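Local coordinates for inositol dehydrogenase (Lactobacillus casei, PDB 4MKX), which oxidises scyllo-inositol as an NAD-dependent sugar alcohol dehydrogenase of the Gfo/Idh/MocA family, at the interface of chains A and B. Residues are numbered along the deposited sequence; one frame, centred on the assembly and turned at random. Chains: chain A/B, Inositol dehydrogenase.

The interface of chains A and B. Residues chain A 166, 168, 248, 264, 273; chain B 166, 168, 248, 264, 273.
A:Arg166 and B:Arg166 stack their guanidinium groups face to face across the two-fold axis. In this Gfo/Idh/MocA dehydrogenase the patch joins two beta-sheets, with strands 162-172, 246-252, 260-267 and 271-274 of each chain contributing side chains. The deposited assembly is a tetramer; the structure alone does not show that this pairing is the biological one. The two guanidinium planes lie 7° apart, with the CZ atoms of A:Arg166 and B:Arg166 3.9 Å from each other. Each arginine side chain bends at chi3 (59°), which turns the guanidinium away from the line of its CH2 groups and into the stack. The CD atoms of both arginines also touch. NH1 of A:Arg166 lies over the centre of its own A:Tyr168 ring. The phenol OH of A:Tyr168 reaches across and donates to OE2 of B:Glu264 at 2.5 Å, on the syn lone pair. B:Arg166 NE makes a weak bond to the same hydroxyl. In A:Glu264, OE1 accepts from NE and NH2 of A:Arg273, a side-on grip. A:Arg166 NH2 meets OE1 from above the carboxylate plane at 2.9 Å. This carboxylate likely offsets the gathered positive charge. A glutamine in place of A:Glu264 would probably leave A:Arg166 and A:Arg273 without their counter-charge and weaken the stack. Beside this network, A:Ile248 CG2 packs on B:Ile248 CD1 at 3.7 Å, the two side chains lying antiparallel, alongside each other.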
loop_
_atom_site.group_PDB
_atom_site.type_symbol
_atom_site.label_atom_id
_atom_site.label_comp_id
_atom_site.label_asym_id
_atom_site.label_seq_id
_atom_site.Cartn_x
_atom_site.Cartn_y
_atom_site.Cartn_z
ATOM N N ARG A 166 -4.239 17.904 8.932
ATOM C CA ARG A 166 -3.143 18.296 8.051
ATOM C C ARG A 166 -3.683 18.185 6.636
ATOM O O ARG A 166 -4.240 17.160 6.267
ATOM C CB ARG A 166 -1.943 17.356 8.209
ATOM C CG ARG A 166 -0.846 17.631 7.183
ATOM C CD ARG A 166 0.393 16.705 7.350
ATOM N NE ARG A 166 0.077 15.282 7.223
ATOM C CZ ARG A 166 0.011 14.627 6.072
ATOM N NH1 ARG A 166 0.222 15.274 4.931
ATOM N NH2 ARG A 166 -0.290 13.334 6.049
ATOM N N TYR A 168 -2.712 19.007 2.441
ATOM C CA TYR A 168 -1.735 19.408 1.448
ATOM C C TYR A 168 -2.453 19.604 0.135
ATOM O O TYR A 168 -3.250 18.752 -0.266
ATOM C CB TYR A 168 -0.743 18.269 1.205
ATOM C CG TYR A 168 0.366 18.078 2.214
ATOM C CD1 TYR A 168 0.335 18.658 3.479
ATOM C CD2 TYR A 168 1.454 17.294 1.884
ATOM C CE1 TYR A 168 1.384 18.458 4.383
ATOM C CE2 TYR A 168 2.489 17.081 2.774
ATOM C CZ TYR A 168 2.458 17.662 4.009
ATOM O OH TYR A 168 3.512 17.444 4.863
ATOM N N ILE A 248 -2.514 22.033 10.060
ATOM C CA ILE A 248 -1.278 22.231 9.327
ATOM C C ILE A 248 -1.628 22.276 7.855
ATOM O O ILE A 248 -2.374 21.420 7.372
ATOM C CB ILE A 248 -0.329 21.045 9.560
ATOM C CG1 ILE A 248 0.088 20.997 11.029
ATOM C CG2 ILE A 248 0.902 21.158 8.671
ATOM C CD1 ILE A 248 0.882 19.784 11.386
ATOM N N GLU A 264 -5.337 14.677 6.213
ATOM C CA GLU A 264 -5.165 13.771 7.332
ATOM C C GLU A 264 -5.946 14.325 8.512
ATOM O O GLU A 264 -5.869 15.521 8.805
ATOM C CB GLU A 264 -3.682 13.733 7.693
ATOM C CG GLU A 264 -3.347 13.135 9.018
ATOM C CD GLU A 264 -1.882 13.306 9.310
ATOM O OE1 GLU A 264 -1.084 12.530 8.742
ATOM O OE2 GLU A 264 -1.516 14.235 10.060
ATOM N N ARG A 273 -6.511 9.121 6.670
ATOM C CA ARG A 273 -5.945 9.925 5.608
ATOM C C ARG A 273 -6.770 9.737 4.358
ATOM O O ARG A 273 -7.175 8.633 4.020
ATOM C CB ARG A 273 -4.479 9.538 5.352
ATOM C CG ARG A 273 -3.572 9.947 6.487
ATOM C CD ARG A 273 -2.139 9.527 6.243
ATOM N NE ARG A 273 -1.269 10.121 7.250
ATOM C CZ ARG A 273 -0.047 9.692 7.536
ATOM N NH1 ARG A 273 0.445 8.640 6.905
ATOM N NH2 ARG A 273 0.670 10.307 8.470
ATOM N N ARG B 166 8.768 16.982 7.282
ATOM C CA ARG B 166 7.698 16.793 8.257
ATOM C C ARG B 166 8.061 15.543 9.040
ATOM O O ARG B 166 8.351 14.510 8.452
ATOM C CB ARG B 166 6.349 16.580 7.563
ATOM C CG ARG B 166 5.239 16.209 8.544
ATOM C CD ARG B 166 3.855 16.019 7.859
ATOM N NE ARG B 166 3.851 14.972 6.838
ATOM C CZ ARG B 166 3.663 13.682 7.085
ATOM N NH1 ARG B 166 3.483 13.269 8.334
ATOM N NH2 ARG B 166 3.682 12.797 6.095
ATOM N N TYR B 168 6.880 13.096 12.480
ATOM C CA TYR B 168 5.917 12.803 13.523
ATOM C C TYR B 168 6.527 11.783 14.453
ATOM O O TYR B 168 7.084 10.783 13.993
ATOM C CB TYR B 168 4.687 12.120 12.919
ATOM C CG TYR B 168 3.668 12.995 12.228
ATOM C CD1 TYR B 168 3.944 14.303 11.840
ATOM C CD2 TYR B 168 2.412 12.488 11.958
ATOM C CE1 TYR B 168 2.970 15.081 11.205
ATOM C CE2 TYR B 168 1.448 13.245 11.320
ATOM C CZ TYR B 168 1.720 14.530 10.953
ATOM O OH TYR B 168 0.733 15.261 10.337
ATOM N N ILE B 248 8.070 20.765 9.831
ATOM C CA ILE B 248 6.838 20.597 10.578
ATOM C C ILE B 248 7.044 19.441 11.533
ATOM O O ILE B 248 7.542 18.386 11.128
ATOM C CB ILE B 248 5.688 20.234 9.625
ATOM C CG1 ILE B 248 5.415 21.399 8.675
ATOM C CG2 ILE B 248 4.426 19.893 10.408
ATOM C CD1 ILE B 248 4.422 21.081 7.607
ATOM N N GLU B 264 8.890 12.693 6.507
ATOM C CA GLU B 264 8.641 13.010 5.114
ATOM C C GLU B 264 9.633 14.079 4.689
ATOM O O GLU B 264 9.839 15.061 5.408
ATOM C CB GLU B 264 7.226 13.570 4.997
ATOM C CG GLU B 264 6.905 14.267 3.718
ATOM C CD GLU B 264 5.544 14.902 3.800
ATOM O OE1 GLU B 264 4.548 14.159 3.663
ATOM O OE2 GLU B 264 5.457 16.123 4.050
ATOM N N ARG B 273 8.907 9.333 1.907
ATOM C CA ARG B 273 8.421 9.152 3.258
ATOM C C ARG B 273 9.062 7.919 3.848
ATOM O O ARG B 273 9.191 6.892 3.196
ATOM C CB ARG B 273 6.889 9.027 3.277
ATOM C CG ARG B 273 6.204 10.328 2.936
ATOM C CD ARG B 273 4.697 10.184 2.918
ATOM N NE ARG B 273 4.075 11.497 2.797
ATOM C CZ ARG B 273 2.824 11.703 2.408
ATOM N NH1 ARG B 273 2.062 10.676 2.072
ATOM N NH2 ARG B 273 2.348 12.940 2.334
#